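BRIC1 (Synthetic construct, PDB 6FF6) is a computationally designed repeat protein with a novel corrugated helical architecture and with no assigned biological function. Local coordinates at residues A35-E38 with Q39-D43; N103-L106 with E107-D110. All blocks are in the same frame, centred on the assembly; numbering follows the deposited sequence.

Contact 1: A35-E38 with Q39-D43; sequences ADME and QHLLD
Glu-38 and Leu-42 meet across one alpha-helical turn, at the i to i+4 spacing, near the C-terminal end of helix 23-42, the first helix of a helical bundle that resembles the Hpt family. Glu-38 directs CG beside its own carbonyl carbon (chi1 172°) and then bends at chi2 (91°), which swings the carboxylate across the leucine: OE2 comes to 3.7 Å from Leu-42 CD1. The other oxygen of the carboxylate, OE1, is taken by a salt bridge to Lys-109 of helix 99-121, so the group is held by charge on one oxygen and rests against a methyl with the other. The backbone bond of the same turn runs from Leu-42 N to Glu-38 O, 3.1 Å.

On the inward face, Met-37 and Leu-41 lie side by side and point the same way. A bend at chi3 (47°) turns the methionine methyl to the leucine, putting Met-37 CE 4.0 Å from Leu-41 CD1. Both reach Met-83 of helix 74-92, which makes this pair part of the bundle core, and Leu-41 N bonds to Met-37 O at 2.9 Å.

Gln-39 is joined by its backbone, N to Ala-35 O at 3.3 Å. Its side chain heads outward, where Gln-39 NE2 makes a weak hydrogen bond of 3.3 Å to Asp-43 OD1 as the helix gives out. His-40, packed on Ala-56 and Ile-57 of helix 51-71, sends its N to Asp-36 O at 3.0 Å; that same carbonyl oxygen has the ring beside it, approached obliquely, with His-40 CD2 at 3.1 Å.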
loop_
_atom_site.group_PDB
_atom_site.type_symbol
_atom_site.label_atom_id
_atom_site.label_comp_id
_atom_site.label_asym_id
_atom_site.label_seq_id
_atom_site.Cartn_x
_atom_site.Cartn_y
_atom_site.Cartn_z
ATOM N N ALA A 35 1.199 12.697 -21.476
ATOM C CA ALA A 35 1.694 12.841 -22.851
ATOM C C ALA A 35 1.220 14.191 -23.425
ATOM O O ALA A 35 1.987 14.893 -24.090
ATOM C CB ALA A 35 1.189 11.699 -23.694
ATOM N N ASP A 36 -0.018 14.588 -23.089
ATOM C CA ASP A 36 -0.588 15.870 -23.464
ATOM C C ASP A 36 0.138 16.995 -22.765
ATOM O O ASP A 36 0.559 17.941 -23.429
ATOM C CB ASP A 36 -2.081 15.906 -23.124
ATOM C CG ASP A 36 -2.960 15.094 -24.076
ATOM O OD1 ASP A 36 -2.436 14.616 -25.134
ATOM O OD2 ASP A 36 -4.170 14.934 -23.774
ATOM N N MET A 37 0.330 16.863 -21.433
ATOM C CA MET A 37 1.057 17.803 -20.584
ATOM C C MET A 37 2.434 18.065 -21.129
ATOM O O MET A 37 2.844 19.226 -21.195
ATOM C CB MET A 37 1.222 17.224 -19.185
ATOM C CG MET A 37 0.111 17.555 -18.260
ATOM S SD MET A 37 0.618 17.342 -16.546
ATOM C CE MET A 37 2.171 18.174 -16.583
ATOM N N GLU A 38 3.150 16.981 -21.503
ATOM C CA GLU A 38 4.498 17.035 -22.069
ATOM C C GLU A 38 4.548 17.934 -23.339
ATOM O O GLU A 38 5.427 18.794 -23.468
ATOM C CB GLU A 38 4.957 15.603 -22.400
ATOM C CG GLU A 38 6.260 15.517 -23.178
ATOM C CD GLU A 38 7.540 15.410 -22.379
ATOM O OE1 GLU A 38 7.551 14.715 -21.338
ATOM O OE2 GLU A 38 8.549 16.006 -22.819
ATOM N N GLN A 39 3.601 17.722 -24.260
ATOM C CA GLN A 39 3.552 18.490 -25.479
ATOM C C GLN A 39 3.238 19.962 -25.206
ATOM O O GLN A 39 3.881 20.833 -25.798
ATOM C CB GLN A 39 2.572 17.868 -26.476
ATOM C CG GLN A 39 2.637 18.506 -27.877
ATOM C CD GLN A 39 3.933 18.250 -28.639
ATOM O OE1 GLN A 39 4.301 17.102 -28.912
ATOM N NE2 GLN A 39 4.638 19.313 -29.027
ATOM N N HIS A 40 2.269 20.241 -24.310
ATOM C CA HIS A 40 1.903 21.614 -23.949
ATOM C C HIS A 40 3.067 22.319 -23.255
ATOM O O HIS A 40 3.296 23.475 -23.520
ATOM C CB HIS A 40 0.657 21.665 -23.048
ATOM C CG HIS A 40 -0.592 21.147 -23.677
ATOM N ND1 HIS A 40 -1.019 21.581 -24.942
ATOM C CD2 HIS A 40 -1.485 20.253 -23.199
ATOM C CE1 HIS A 40 -2.147 20.936 -25.182
ATOM N NE2 HIS A 40 -2.468 20.120 -24.165
ATOM N N LEU A 41 3.798 21.632 -22.391
ATOM C CA LEU A 41 4.946 22.223 -21.718
ATOM C C LEU A 41 6.021 22.607 -22.723
ATOM O O LEU A 41 6.633 23.666 -22.609
ATOM C CB LEU A 41 5.526 21.259 -20.681
ATOM C CG LEU A 41 4.801 21.197 -19.353
ATOM C CD1 LEU A 41 5.210 19.956 -18.568
ATOM C CD2 LEU A 41 4.989 22.481 -18.554
ATOM N N LEU A 42 6.217 21.743 -23.722
ATOM C CA LEU A 42 7.186 21.936 -24.775
ATOM C C LEU A 42 6.792 23.062 -25.678
ATOM O O LEU A 42 7.665 23.708 -26.253
ATOM C CB LEU A 42 7.369 20.636 -25.571
ATOM C CG LEU A 42 8.067 19.495 -24.841
ATOM C CD1 LEU A 42 8.044 18.272 -25.676
ATOM C CD2 LEU A 42 9.502 19.854 -24.481
ATOM N N ASP A 43 5.484 23.323 -25.788
ATOM C CA ASP A 43 4.961 24.403 -26.637
ATOM C C ASP A 43 4.844 25.756 -25.951
ATOM O O ASP A 43 4.373 26.705 -26.583
ATOM C CB ASP A 43 3.616 24.016 -27.268
ATOM C CG ASP A 43 3.673 22.850 -28.230
ATOM O OD1 ASP A 43 4.745 22.634 -28.848
ATOM O OD2 ASP A 43 2.649 22.151 -28.368
#

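Contact 2: N103-L106 with E107-D110; sequences NLFL and ELKD
Glu-107 N bonds to Asn-103 O at 3.0 Å, the first of four successive i to i+4 bonds in this piece of alpha-helix, which belongs to the fourth helix of the Hpt-like bundle. The glutamate lays its CG beside the same Asn-103 O, at 3.4 Å, and then extends; its OE1 forms a long, weak ion pair with Lys-139 of the second subunit. Leu-108 comes next and faces inward. Leu-108 CD1 approaches the Phe-105 ring obliquely, 4.4 Å from Phe-105 CD1, and Met-83 and Met-86 of helix 74-92 pack on both residues. Lys-109 rests its CB 3.4 Å from Leu-106 O, but with CG opposite the backbone N (chi1 177°) the rest of the chain leads off to helix 23-42, toward Glu-38, its salt-bridge partner. Asp-110 closes the run, its N 2.8 Å from Leu-106 O. The carboxylate lies beside that carbonyl oxygen without bonding to it, both being acceptors, with Asp-110 OD2 3.4 Å from Leu-106 O. Cutting Asp-110 back to an alanine would probably lose the packing of CG and the carboxylate against Leu-106 O, while the backbone bond stays. Asp-110 CG sits 3.3 Å from Leu-106 O.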
loop_
_atom_site.group_PDB
_atom_site.type_symbol
_atom_site.label_atom_id
_atom_site.label_comp_id
_atom_site.label_asym_id
_atom_site.label_seq_id
_atom_site.Cartn_x
_atom_site.Cartn_y
_atom_site.Cartn_z
ATOM N N ASN A 103 11.919 23.914 -17.345
ATOM C CA ASN A 103 12.632 22.659 -17.109
ATOM C C ASN A 103 12.188 22.023 -15.808
ATOM O O ASN A 103 12.079 20.790 -15.742
ATOM C CB ASN A 103 14.135 22.862 -17.101
ATOM C CG ASN A 103 14.716 23.104 -18.460
ATOM O OD1 ASN A 103 14.175 22.665 -19.486
ATOM N ND2 ASN A 103 15.847 23.800 -18.492
ATOM N N LEU A 104 11.912 22.856 -14.779
ATOM C CA LEU A 104 11.409 22.396 -13.486
ATOM C C LEU A 104 10.024 21.753 -13.675
ATOM O O LEU A 104 9.762 20.693 -13.103
ATOM C CB LEU A 104 11.281 23.574 -12.525
ATOM C CG LEU A 104 12.014 23.477 -11.231
ATOM C CD1 LEU A 104 12.081 24.836 -10.586
ATOM C CD2 LEU A 104 11.351 22.483 -10.291
ATOM N N PHE A 105 9.159 22.379 -14.507
ATOM C CA PHE A 105 7.834 21.888 -14.852
ATOM C C PHE A 105 7.948 20.553 -15.532
ATOM O O PHE A 105 7.152 19.658 -15.260
ATOM C CB PHE A 105 7.100 22.884 -15.755
ATOM C CG PHE A 105 6.413 24.038 -15.063
ATOM C CD1 PHE A 105 5.692 23.844 -13.895
ATOM C CD2 PHE A 105 6.447 25.313 -15.603
ATOM C CE1 PHE A 105 5.027 24.912 -13.281
ATOM C CE2 PHE A 105 5.798 26.383 -14.970
ATOM C CZ PHE A 105 5.129 26.182 -13.793
ATOM N N LEU A 106 8.975 20.375 -16.357
ATOM C CA LEU A 106 9.164 19.084 -17.027
ATOM C C LEU A 106 9.553 18.015 -16.033
ATOM O O LEU A 106 9.038 16.910 -16.088
ATOM C CB LEU A 106 10.157 19.176 -18.204
ATOM C CG LEU A 106 9.646 19.955 -19.401
ATOM C CD1 LEU A 106 10.777 20.529 -20.188
ATOM C CD2 LEU A 106 8.697 19.110 -20.246
ATOM N N GLU A 107 10.388 18.369 -15.070
ATOM C CA GLU A 107 10.820 17.464 -14.016
ATOM C C GLU A 107 9.669 17.082 -13.094
ATOM O O GLU A 107 9.598 15.936 -12.661
ATOM C CB GLU A 107 11.986 18.074 -13.250
ATOM C CG GLU A 107 13.257 18.117 -14.087
ATOM C CD GLU A 107 14.558 18.253 -13.316
ATOM O OE1 GLU A 107 14.786 19.323 -12.702
ATOM O OE2 GLU A 107 15.358 17.288 -13.344
ATOM N N LEU A 108 8.747 18.008 -12.833
ATOM C CA LEU A 108 7.558 17.759 -12.007
ATOM C C LEU A 108 6.617 16.810 -12.742
ATOM O O LEU A 108 6.045 15.916 -12.120
ATOM C CB LEU A 108 6.838 19.086 -11.682
ATOM C CG LEU A 108 7.570 20.033 -10.696
ATOM C CD1 LEU A 108 6.808 21.294 -10.491
ATOM C CD2 LEU A 108 7.732 19.382 -9.340
ATOM N N LYS A 109 6.477 17.010 -14.081
ATOM C CA LYS A 109 5.711 16.154 -14.983
ATOM C C LYS A 109 6.356 14.750 -14.947
ATOM O O LYS A 109 5.646 13.757 -14.852
ATOM C CB LYS A 109 5.708 16.716 -16.436
ATOM C CG LYS A 109 4.979 15.835 -17.437
ATOM C CD LYS A 109 5.944 14.921 -18.286
ATOM C CE LYS A 109 5.322 13.594 -18.660
ATOM N NZ LYS A 109 5.628 13.154 -20.046
ATOM N N ASP A 110 7.695 14.666 -15.010
ATOM C CA ASP A 110 8.384 13.371 -14.970
ATOM C C ASP A 110 8.204 12.697 -13.637
ATOM O O ASP A 110 8.049 11.468 -13.607
ATOM C CB ASP A 110 9.867 13.533 -15.256
ATOM C CG ASP A 110 10.176 13.913 -16.682
ATOM O OD1 ASP A 110 9.340 13.590 -17.590
ATOM O OD2 ASP A 110 11.255 14.516 -16.910
#

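Contacts 1 and 2 lie on antiparallel helices of one bundle, their centres about 11 Å apart, and they touch directly. A salt bridge of 2.8 Å joins Glu-38 OE1 to Lys-109 NZ; the lysine's aliphatic part packs on Met-37, with Met-37 CE 3.8 Å from Lys-109 CG. Leu-41 packs against two neighbouring residues of contact 2: Leu-41 CD2 is 3.5 Å from Phe-105 CB, and Leu-41 CB is 3.9 Å from Leu-106 CD2. Met-83 of helix 74-92 is shared by both. The second subunit reaches contact 2 alone, through packing of Gln-143 and Val-136 and a weak, long ion pair of Lys-139, all of the second subunit.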